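Local coordinates for protein methyltransferase type 12 (Clostridium thermocellum, PDB 3JWG) that carries the methyltransferase domain that probably methylates the 2'-hydroxyl of the 3'-terminal nucleotide of small RNAs, using S-adenosyl-L-methionine, at residues D104-I109 and K125-F130; S91-V94 and R99-G102; G19-V24 and T135-T140. All blocks are in the same frame, centred on the assembly; numbering follows the deposited sequence.

All three contacts are buried and rest on one sheet of the Rossmann-like methyltransferase fold. Contacts 1 and 3 share its middle. Strands 105-109 and 135-141 are neighbours there, joined by backbone bonds such as Val-108 N to Ile-137 O. Contact 1 sets helix 117-131 on strand 105-109; contact 3 sets helix 13-27 on strand 135-141, and that helix reaches strand 105-109 too. Both are aliphatic between helix and strand, but contact 1 also reaches the magnesium ion. Contact 2 lies farther out, its centre about 14 Å from the chain centre, in the loop between strands 86-90 and 105-109. It adds an aromatic ring and a hydroxyl. Phe-100 joins it to Val-126 of contact 1; contact 3 stays apart.

Contact 1 of 3, residues D104-I109 and K125-F130; sequences DAATVI and KVLFEF. With MG (magnesium ion), chain B.
Leu-127 of helix 117-131 packs on Ala-106 and Val-108 of strand 105-109. The apolar contacts come from the two branches of this one leucine. Its CG stands anti to the backbone N (chi1 -180°), which carries both methyls out from the helix to the strand. Leu-127 CD1 meets Ala-106 CB at 3.9 Å. Leu-127 CD2 meets Val-108 CG2 at 3.7 Å, and the two side chains cross obliquely. Ala-106 and Val-108 are two residues apart, so both point to the helix side of the sheet. Leu-36 of strand 32-36 also touches Leu-127.

Backbone bonding marks the helix here. Lys-125 O accepts from Glu-129 N and also from Phe-130 N, at 2.9 Å for the latter. The helix has a wider pi-type turn at 126-130, which includes Leu-127.

Metal coordination is found at the end of the strand. Ile-109 O binds the magnesium ion at 2.3 Å. Gly-37 O is a second protein ligand, and three waters are also bound. Water 1 sits 2.4 Å from the metal and accepts from Ile-109 N at 2.8 Å, so one residue holds the ion both directly and through water.

The contact belongs to a beta-alpha-beta unit with strand 135-141. Methyl groups join helix to strand, while backbone polar atoms at the end of strand 105-109 serve the metal.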
ATOM      1  N   ASP A 104      -1.913   5.390 -12.371  1.00 15.40           N
ATOM      2  CA  ASP A 104      -1.672   4.116 -13.049  1.00 15.26           C
ATOM      3  C   ASP A 104      -1.734   2.972 -12.035  1.00 15.62           C
ATOM      4  O   ASP A 104      -2.108   1.848 -12.367  1.00 15.73           O
ATOM      5  CB  ASP A 104      -0.289   4.088 -13.714  1.00 17.39           C
ATOM      6  CG  ASP A 104      -0.168   5.066 -14.866  1.00 19.18           C
ATOM      7  OD1 ASP A 104      -1.112   5.156 -15.687  1.00 19.89           O
ATOM      8  OD2 ASP A 104       0.884   5.730 -14.951  1.00 19.88           O
ATOM      9  N   ALA A 105      -1.349   3.264 -10.800  1.00 12.77           N
ATOM     10  CA  ALA A 105      -1.361   2.244  -9.762  1.00 15.12           C
ATOM     11  C   ALA A 105      -1.547   2.847  -8.383  1.00 15.76           C
ATOM     12  O   ALA A 105      -1.169   3.997  -8.140  1.00 15.26           O
ATOM     13  CB  ALA A 105      -0.051   1.450  -9.797  1.00 15.13           C
ATOM     14  N   ALA A 106      -2.136   2.059  -7.490  1.00 13.69           N
ATOM     15  CA  ALA A 106      -2.341   2.477  -6.114  1.00 14.96           C
ATOM     16  C   ALA A 106      -1.667   1.423  -5.241  1.00 14.07           C
ATOM     17  O   ALA A 106      -1.740   0.224  -5.529  1.00 15.94           O
ATOM     18  CB  ALA A 106      -3.837   2.554  -5.784  1.00 13.37           C
ATOM     19  N   THR A 107      -0.987   1.877  -4.197  1.00 14.29           N
ATOM     20  CA  THR A 107      -0.323   0.973  -3.266  1.00 15.62           C
ATOM     21  C   THR A 107      -1.011   1.124  -1.908  1.00 15.38           C
ATOM     22  O   THR A 107      -1.400   2.227  -1.506  1.00 16.29           O
ATOM     23  CB  THR A 107       1.188   1.290  -3.143  1.00 15.77           C
ATOM     24  OG1 THR A 107       1.361   2.662  -2.784  1.00 18.28           O
ATOM     25  CG2 THR A 107       1.902   1.028  -4.477  1.00 16.40           C
ATOM     26  N   VAL A 108      -1.159   0.002  -1.215  1.00 13.79           N
ATOM     27  CA  VAL A 108      -1.829  -0.059   0.075  1.00 14.86           C
ATOM     28  C   VAL A 108      -0.963  -0.913   0.996  1.00 15.46           C
ATOM     29  O   VAL A 108      -1.025  -2.139   0.957  1.00 16.55           O
ATOM     30  CB  VAL A 108      -3.216  -0.722  -0.092  1.00 13.54           C
ATOM     31  CG1 VAL A 108      -3.968  -0.729   1.228  1.00 14.97           C
ATOM     32  CG2 VAL A 108      -4.009   0.016  -1.171  1.00 14.47           C
ATOM     33  N   ILE A 109      -0.147  -0.257   1.813  1.00 16.17           N
ATOM     34  CA  ILE A 109       0.757  -0.959   2.713  1.00 19.00           C
ATOM     35  C   ILE A 109       0.436  -0.646   4.174  1.00 19.13           C
ATOM     36  O   ILE A 109       0.327   0.512   4.557  1.00 19.73           O
ATOM     37  CB  ILE A 109       2.217  -0.559   2.411  1.00 19.58           C
ATOM     38  CG1 ILE A 109       2.492  -0.729   0.915  1.00 20.04           C
ATOM     39  CG2 ILE A 109       3.181  -1.396   3.253  1.00 22.30           C
ATOM     40  CD1 ILE A 109       3.832  -0.198   0.468  1.00 22.02           C
ATOM     41  N   LYS A 125     -14.362   0.286  -1.742  1.00 20.73           N
ATOM     42  CA  LYS A 125     -15.032   1.059  -2.784  1.00 23.43           C
ATOM     43  C   LYS A 125     -14.098   2.160  -3.261  1.00 24.00           C
ATOM     44  O   LYS A 125     -13.891   2.342  -4.464  1.00 26.30           O
ATOM     45  CB  LYS A 125     -16.318   1.698  -2.255  1.00 26.57           C
ATOM     46  CG  LYS A 125     -17.451   0.734  -1.969  1.00 34.49           C
ATOM     47  CD  LYS A 125     -18.706   1.503  -1.579  1.00 38.70           C
ATOM     48  CE  LYS A 125     -19.870   0.579  -1.255  1.00 41.75           C
ATOM     49  NZ  LYS A 125     -21.076   1.366  -0.842  1.00 44.56           N
ATOM     50  N   VAL A 126     -13.536   2.899  -2.310  1.00 22.65           N
ATOM     51  CA  VAL A 126     -12.615   3.984  -2.641  1.00 22.93           C
ATOM     52  C   VAL A 126     -11.459   3.487  -3.510  1.00 22.26           C
ATOM     53  O   VAL A 126     -11.056   4.139  -4.483  1.00 21.83           O
ATOM     54  CB  VAL A 126     -12.015   4.621  -1.362  1.00 23.36           C
ATOM     55  CG1 VAL A 126     -10.929   5.629  -1.743  1.00 25.82           C
ATOM     56  CG2 VAL A 126     -13.108   5.303  -0.554  1.00 25.19           C
ATOM     57  N   LEU A 127     -10.936   2.323  -3.156  1.00 19.37           N
ATOM     58  CA  LEU A 127      -9.808   1.750  -3.868  1.00 19.67           C
ATOM     59  C   LEU A 127     -10.115   1.162  -5.243  1.00 19.60           C
ATOM     60  O   LEU A 127      -9.515   1.563  -6.243  1.00 20.31           O
ATOM     61  CB  LEU A 127      -9.146   0.681  -2.991  1.00 19.61           C
ATOM     62  CG  LEU A 127      -7.925  -0.069  -3.532  1.00 21.72           C
ATOM     63  CD1 LEU A 127      -6.885   0.903  -4.067  1.00 19.80           C
ATOM     64  CD2 LEU A 127      -7.337  -0.918  -2.415  1.00 22.08           C
ATOM     65  N   PHE A 128     -11.049   0.221  -5.294  1.00 17.81           N
ATOM     66  CA  PHE A 128     -11.377  -0.452  -6.544  1.00 19.00           C
ATOM     67  C   PHE A 128     -12.463   0.174  -7.415  1.00 20.99           C
ATOM     68  O   PHE A 128     -12.581  -0.168  -8.590  1.00 20.53           O
ATOM     69  CB  PHE A 128     -11.735  -1.911  -6.251  1.00 18.72           C
ATOM     70  CG  PHE A 128     -10.632  -2.677  -5.564  1.00 19.51           C
ATOM     71  CD1 PHE A 128      -9.461  -2.997  -6.247  1.00 19.55           C
ATOM     72  CD2 PHE A 128     -10.757  -3.058  -4.228  1.00 17.30           C
ATOM     73  CE1 PHE A 128      -8.425  -3.682  -5.607  1.00 19.90           C
ATOM     74  CE2 PHE A 128      -9.731  -3.742  -3.579  1.00 19.25           C
ATOM     75  CZ  PHE A 128      -8.561  -4.055  -4.269  1.00 18.76           C
ATOM     76  N   GLU A 129     -13.248   1.086  -6.856  1.00 23.28           N
ATOM     77  CA  GLU A 129     -14.300   1.724  -7.643  1.00 27.58           C
ATOM     78  C   GLU A 129     -13.985   3.190  -7.926  1.00 27.55           C
ATOM     79  O   GLU A 129     -14.097   3.639  -9.062  1.00 29.63           O
ATOM     80  CB  GLU A 129     -15.650   1.610  -6.933  1.00 28.43           C
ATOM     81  CG  GLU A 129     -16.836   2.011  -7.794  1.00 33.19           C
ATOM     82  CD  GLU A 129     -18.146   1.977  -7.034  1.00 36.97           C
ATOM     83  OE1 GLU A 129     -18.517   0.898  -6.522  1.00 36.82           O
ATOM     84  OE2 GLU A 129     -18.806   3.035  -6.949  1.00 40.61           O
ATOM     85  N   PHE A 130     -13.586   3.929  -6.895  1.00 27.77           N
ATOM     86  CA  PHE A 130     -13.262   5.346  -7.045  1.00 29.12           C
ATOM     87  C   PHE A 130     -11.899   5.558  -7.715  1.00 28.32           C
ATOM     88  O   PHE A 130     -11.805   6.152  -8.788  1.00 31.15           O
ATOM     89  CB  PHE A 130     -13.266   6.039  -5.677  1.00 31.15           C
ATOM     90  CG  PHE A 130     -14.594   5.980  -4.957  1.00 34.42           C
ATOM     91  CD1 PHE A 130     -14.691   6.385  -3.628  1.00 35.04           C
ATOM     92  CD2 PHE A 130     -15.748   5.543  -5.608  1.00 36.34           C
ATOM     93  CE1 PHE A 130     -15.914   6.360  -2.954  1.00 35.69           C
ATOM     94  CE2 PHE A 130     -16.980   5.515  -4.941  1.00 37.45           C
ATOM     95  CZ  PHE A 130     -17.059   5.924  -3.613  1.00 35.96           C
TER
HETATM   96 MG    MG B 220       1.292   2.526   3.890  1.00 24.24          MG
HETATM   97  O   HOH W   1       0.001   2.493   1.853  1.00 15.00           O
HETATM   98  O   HOH W   2       3.272   3.180   2.425  1.00 17.75           O
HETATM   99  O   HOH W   3       3.204   2.656   5.558  1.00 36.50           O

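Contact 2 of 3, residues S91-V94 and R99-G102; sequences SSLV and RFSG
An ST turn shapes the chain just after strand 86-90, within the connection to strand 105-109 of the Rossmann-like methyltransferase fold. Ser-91 OG accepts from Leu-93 N at 3.1 Å, and the N-H...O angle is 164°, so the bond is nearly straight. The turn presents Ser-91 and Leu-93 to Phe-100, which ends a short 3-10 segment farther along the same connection.

Phe-100 reaches across with the far end of its ring. The hydroxyl of Ser-91 lies at the ring edge, near its plane, with OG 3.4 Å from Phe-100 CZ. No hydrogen bond is made there; the oxygen meets an aromatic C-H edge. OG is anti to the backbone N of Ser-91 (chi1 175°), a position that lets it meet both the ring and Leu-93 N. Ser-91 CB backs up the contact with CZ.

Leu-93 adds an aliphatic touch. Its side chain crosses that of Phe-100 at about a right angle.

The ring is buried against the main sheet and a helix: Ile-34 and Leu-36 of strand 32-36 touch it, as do Val-126 and Thr-131 of helix 117-131. Leu-93 packs on Leu-36, Val-59 and Phe-123. At the tip of the leucine, Leu-93 CD2 lies 4.1 Å from Phe-100 CZ.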
ATOM      1  N   SER A  91      -6.736  12.589   3.923  1.00 28.01           N
ATOM      2  CA  SER A  91      -8.008  12.001   3.533  1.00 28.03           C
ATOM      3  C   SER A  91      -8.406  10.906   4.508  1.00 29.07           C
ATOM      4  O   SER A  91      -7.551  10.213   5.056  1.00 28.87           O
ATOM      5  CB  SER A  91      -7.932  11.406   2.127  1.00 28.23           C
ATOM      6  OG  SER A  91      -9.143  10.731   1.816  1.00 28.13           O
ATOM      7  N   SER A  92      -9.710  10.753   4.713  1.00 29.53           N
ATOM      8  CA  SER A  92     -10.225   9.740   5.621  1.00 32.25           C
ATOM      9  C   SER A  92     -10.349   8.394   4.907  1.00 33.33           C
ATOM     10  O   SER A  92     -10.654   7.384   5.537  1.00 33.64           O
ATOM     11  CB  SER A  92     -11.589  10.165   6.169  1.00 31.02           C
ATOM     12  OG  SER A  92     -12.572  10.178   5.146  1.00 35.02           O
ATOM     13  N   LEU A  93     -10.118   8.393   3.595  1.00 33.08           N
ATOM     14  CA  LEU A  93     -10.190   7.175   2.787  1.00 33.02           C
ATOM     15  C   LEU A  93     -11.571   6.524   2.863  1.00 34.86           C
ATOM     16  O   LEU A  93     -11.695   5.300   2.930  1.00 35.96           O
ATOM     17  CB  LEU A  93      -9.122   6.183   3.252  1.00 30.78           C
ATOM     18  CG  LEU A  93      -7.681   6.704   3.250  1.00 28.72           C
ATOM     19  CD1 LEU A  93      -6.749   5.695   3.911  1.00 29.13           C
ATOM     20  CD2 LEU A  93      -7.249   6.982   1.821  1.00 29.57           C
ATOM     21  N   VAL A  94     -12.613   7.347   2.834  1.00 36.04           N
ATOM     22  CA  VAL A  94     -13.972   6.836   2.919  1.00 36.61           C
ATOM     23  C   VAL A  94     -14.864   7.381   1.815  1.00 36.97           C
ATOM     24  O   VAL A  94     -15.817   6.725   1.399  1.00 36.78           O
ATOM     25  CB  VAL A  94     -14.602   7.195   4.289  1.00 38.61           C
ATOM     26  CG1 VAL A  94     -16.051   6.721   4.349  1.00 39.35           C
ATOM     27  CG2 VAL A  94     -13.786   6.570   5.410  1.00 38.42           C
ATOM     28  N   ARG A  99      -9.247  13.735  -6.122  1.00 22.95           N
ATOM     29  CA  ARG A  99      -7.794  13.672  -6.133  1.00 22.82           C
ATOM     30  C   ARG A  99      -7.254  12.244  -6.215  1.00 23.53           C
ATOM     31  O   ARG A  99      -6.043  12.047  -6.310  1.00 23.69           O
ATOM     32  CB  ARG A  99      -7.239  14.372  -4.897  1.00 23.02           C
ATOM     33  CG  ARG A  99      -7.502  15.876  -4.872  1.00 25.49           C
ATOM     34  CD  ARG A  99      -7.088  16.485  -3.548  1.00 24.75           C
ATOM     35  NE  ARG A  99      -7.905  16.002  -2.441  1.00 26.75           N
ATOM     36  CZ  ARG A  99      -7.722  16.360  -1.175  1.00 26.69           C
ATOM     37  NH1 ARG A  99      -6.745  17.201  -0.864  1.00 26.95           N
ATOM     38  NH2 ARG A  99      -8.513  15.882  -0.220  1.00 28.41           N
ATOM     39  N   PHE A 100      -8.147  11.256  -6.177  1.00 22.35           N
ATOM     40  CA  PHE A 100      -7.736   9.850  -6.260  1.00 23.35           C
ATOM     41  C   PHE A 100      -7.690   9.385  -7.713  1.00 23.24           C
ATOM     42  O   PHE A 100      -7.100   8.355  -8.032  1.00 21.51           O
ATOM     43  CB  PHE A 100      -8.720   8.938  -5.513  1.00 23.45           C
ATOM     44  CG  PHE A 100      -8.723   9.116  -4.020  1.00 24.00           C
ATOM     45  CD1 PHE A 100      -7.560   9.449  -3.336  1.00 26.99           C
ATOM     46  CD2 PHE A 100      -9.890   8.900  -3.290  1.00 27.48           C
ATOM     47  CE1 PHE A 100      -7.554   9.564  -1.947  1.00 28.38           C
ATOM     48  CE2 PHE A 100      -9.895   9.011  -1.899  1.00 26.83           C
ATOM     49  CZ  PHE A 100      -8.726   9.343  -1.228  1.00 27.96           C
ATOM     50  N   SER A 101      -8.316  10.162  -8.588  1.00 24.16           N
ATOM     51  CA  SER A 101      -8.414   9.829 -10.001  1.00 23.09           C
ATOM     52  C   SER A 101      -7.170  10.041 -10.859  1.00 22.32           C
ATOM     53  O   SER A 101      -6.336  10.901 -10.571  1.00 20.54           O
ATOM     54  CB  SER A 101      -9.562  10.626 -10.620  1.00 24.17           C
ATOM     55  OG  SER A 101     -10.673  10.665  -9.745  1.00 24.91           O
ATOM     56  N   GLY A 102      -7.071   9.233 -11.914  1.00 21.31           N
ATOM     57  CA  GLY A 102      -5.983   9.358 -12.870  1.00 21.92           C
ATOM     58  C   GLY A 102      -4.651   8.665 -12.644  1.00 22.64           C
ATOM     59  O   GLY A 102      -3.712   8.902 -13.404  1.00 20.42           O
TER

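Contact 3 of 3, residues G19-V24 and T135-T140; sequences GTVVAV and TVIVST
Ile-137 holds CG1 anti to its carbonyl carbon (chi1 -61°) and then runs on extended to CD1 (chi2 174°). This sends the terminal methyl out from strand 135-141 to helix 13-27. There it meets Val-24, whose CG1 is anti to the backbone N (chi1 173°). The two side chains come together tip to tip, with Ile-137 CD1 3.5 Å from Val-24 CG1. Ile-137 CD1 also lies 3.8 Å from Val-24 CB. Farther back along the isoleucine, Ile-137 CG1 is 4.2 Å from Val-24 CG1.

Val-21 stands one turn earlier on the helix. Its side chain comes in at a slant to that of Ile-137, and Val-21 CG1 is 4.1 Å from Ile-137 CD1. The backbone also comes near, with Val-21 O 4.0 Å from Ile-137 CD1. The end of the isoleucine is therefore met by both valines. Backbone bonds such as Val-24 N to Thr-20 O, 3.0 Å, keep this part of the helix regular.

The contact brings distant parts of the sequence together: 110 residues lie between the two segments. Helix 13-27 comes before the first strand of the sheet and covers its middle. Val-21 also touches Thr-107 and Ile-109 of the neighbouring strand 105-109, and Met-204 of strand 202-209. Leu-25, next along the helix, adds to the cover over Ile-137.

No hydrogen bond or charge pair crosses between the two segments. With only methyl groups and other apolar atoms packed side chain to side chain, the N-terminal helix is held on this strand by shape and by burial of apolar surface, beside Ile-109, the magnesium ligand at the end of the neighbouring strand 105-109.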
ATOM      1  N   GLY A  19      10.983  -2.229  -1.435  1.00 22.23           N
ATOM      2  CA  GLY A  19      11.704  -2.375  -2.688  1.00 20.11           C
ATOM      3  C   GLY A  19      10.944  -3.284  -3.631  1.00 19.49           C
ATOM      4  O   GLY A  19      10.928  -3.064  -4.844  1.00 19.21           O
ATOM      5  N   THR A  20      10.312  -4.311  -3.072  1.00 17.49           N
ATOM      6  CA  THR A  20       9.532  -5.253  -3.863  1.00 18.10           C
ATOM      7  C   THR A  20       8.343  -4.523  -4.488  1.00 16.73           C
ATOM      8  O   THR A  20       8.021  -4.731  -5.653  1.00 15.30           O
ATOM      9  CB  THR A  20       8.997  -6.403  -2.996  1.00 20.46           C
ATOM     10  OG1 THR A  20      10.098  -7.151  -2.459  1.00 23.06           O
ATOM     11  CG2 THR A  20       8.113  -7.316  -3.824  1.00 21.94           C
ATOM     12  N   VAL A  21       7.681  -3.679  -3.703  1.00 15.84           N
ATOM     13  CA  VAL A  21       6.550  -2.915  -4.220  1.00 15.29           C
ATOM     14  C   VAL A  21       7.001  -2.051  -5.398  1.00 13.95           C
ATOM     15  O   VAL A  21       6.344  -2.011  -6.436  1.00 14.02           O
ATOM     16  CB  VAL A  21       5.946  -1.995  -3.138  1.00 16.88           C
ATOM     17  CG1 VAL A  21       4.811  -1.182  -3.732  1.00 14.31           C
ATOM     18  CG2 VAL A  21       5.437  -2.831  -1.962  1.00 17.81           C
ATOM     19  N   VAL A  22       8.127  -1.360  -5.235  1.00 13.18           N
ATOM     20  CA  VAL A  22       8.655  -0.506  -6.298  1.00 15.12           C
ATOM     21  C   VAL A  22       8.912  -1.309  -7.575  1.00 16.21           C
ATOM     22  O   VAL A  22       8.562  -0.876  -8.677  1.00 16.90           O
ATOM     23  CB  VAL A  22       9.972   0.176  -5.848  1.00 15.38           C
ATOM     24  CG1 VAL A  22      10.547   1.023  -6.983  1.00 16.70           C
ATOM     25  CG2 VAL A  22       9.703   1.046  -4.622  1.00 15.90           C
ATOM     26  N   ALA A  23       9.523  -2.481  -7.425  1.00 17.21           N
ATOM     27  CA  ALA A  23       9.829  -3.339  -8.569  1.00 16.66           C
ATOM     28  C   ALA A  23       8.561  -3.773  -9.290  1.00 15.43           C
ATOM     29  O   ALA A  23       8.526  -3.815 -10.520  1.00 15.25           O
ATOM     30  CB  ALA A  23      10.624  -4.568  -8.114  1.00 14.38           C
ATOM     31  N   VAL A  24       7.517  -4.102  -8.538  1.00 14.66           N
ATOM     32  CA  VAL A  24       6.267  -4.507  -9.172  1.00 15.17           C
ATOM     33  C   VAL A  24       5.719  -3.345 -10.003  1.00 15.46           C
ATOM     34  O   VAL A  24       5.317  -3.527 -11.159  1.00 16.03           O
ATOM     35  CB  VAL A  24       5.213  -4.947  -8.125  1.00 15.46           C
ATOM     36  CG1 VAL A  24       3.870  -5.194  -8.806  1.00 12.14           C
ATOM     37  CG2 VAL A  24       5.679  -6.218  -7.429  1.00 16.07           C
ATOM     38  N   THR A 135      -3.410  -1.057 -11.849  1.00 14.53           N
ATOM     39  CA  THR A 135      -2.788  -1.990 -10.905  1.00 14.96           C
ATOM     40  C   THR A 135      -2.980  -1.553  -9.453  1.00 14.48           C
ATOM     41  O   THR A 135      -2.842  -0.376  -9.130  1.00 14.72           O
ATOM     42  CB  THR A 135      -1.266  -2.100 -11.147  1.00 16.60           C
ATOM     43  OG1 THR A 135      -1.021  -2.507 -12.501  1.00 20.45           O
ATOM     44  CG2 THR A 135      -0.641  -3.121 -10.186  1.00 16.86           C
ATOM     45  N   VAL A 136      -3.307  -2.503  -8.582  1.00 13.21           N
ATOM     46  CA  VAL A 136      -3.447  -2.207  -7.156  1.00 13.12           C
ATOM     47  C   VAL A 136      -2.540  -3.198  -6.428  1.00 14.01           C
ATOM     48  O   VAL A 136      -2.587  -4.398  -6.698  1.00 14.21           O
ATOM     49  CB  VAL A 136      -4.891  -2.395  -6.645  1.00 14.55           C
ATOM     50  CG1 VAL A 136      -4.932  -2.172  -5.134  1.00 14.51           C
ATOM     51  CG2 VAL A 136      -5.835  -1.423  -7.351  1.00 16.35           C
ATOM     52  N   ILE A 137      -1.696  -2.693  -5.539  1.00 12.82           N
ATOM     53  CA  ILE A 137      -0.793  -3.545  -4.773  1.00 14.67           C
ATOM     54  C   ILE A 137      -1.154  -3.424  -3.300  1.00 14.07           C
ATOM     55  O   ILE A 137      -1.065  -2.337  -2.723  1.00 14.74           O
ATOM     56  CB  ILE A 137       0.680  -3.113  -4.965  1.00 13.28           C
ATOM     57  CG1 ILE A 137       1.072  -3.238  -6.445  1.00 14.73           C
ATOM     58  CG2 ILE A 137       1.592  -3.973  -4.099  1.00 14.57           C
ATOM     59  CD1 ILE A 137       2.463  -2.703  -6.755  1.00 14.64           C
ATOM     60  N   VAL A 138      -1.578  -4.533  -2.697  1.00 14.31           N
ATOM     61  CA  VAL A 138      -1.948  -4.534  -1.280  1.00 13.10           C
ATOM     62  C   VAL A 138      -0.973  -5.417  -0.521  1.00 14.64           C
ATOM     63  O   VAL A 138      -0.783  -6.584  -0.870  1.00 15.49           O
ATOM     64  CB  VAL A 138      -3.381  -5.087  -1.045  1.00 13.91           C
ATOM     65  CG1 VAL A 138      -3.737  -4.978   0.436  1.00 16.43           C
ATOM     66  CG2 VAL A 138      -4.398  -4.329  -1.891  1.00 14.33           C
ATOM     67  N   SER A 139      -0.346  -4.852   0.502  1.00 12.87           N
ATOM     68  CA  SER A 139       0.610  -5.590   1.322  1.00 13.15           C
ATOM     69  C   SER A 139       0.134  -5.588   2.768  1.00 15.10           C
ATOM     70  O   SER A 139      -0.285  -4.555   3.293  1.00 14.10           O
ATOM     71  CB  SER A 139       1.996  -4.937   1.234  1.00 15.93           C
ATOM     72  OG  SER A 139       2.939  -5.613   2.044  1.00 19.02           O
ATOM     73  N   THR A 140       0.205  -6.749   3.411  1.00 13.86           N
ATOM     74  CA  THR A 140      -0.229  -6.873   4.792  1.00 14.66           C
ATOM     75  C   THR A 140       0.506  -8.055   5.424  1.00 15.83           C
ATOM     76  O   THR A 140       0.924  -8.982   4.728  1.00 12.81           O
ATOM     77  CB  THR A 140      -1.770  -7.096   4.856  1.00 15.81           C
ATOM     78  OG1 THR A 140      -2.234  -6.943   6.204  1.00 15.09           O
ATOM     79  CG2 THR A 140      -2.139  -8.481   4.341  1.00 16.45           C
TER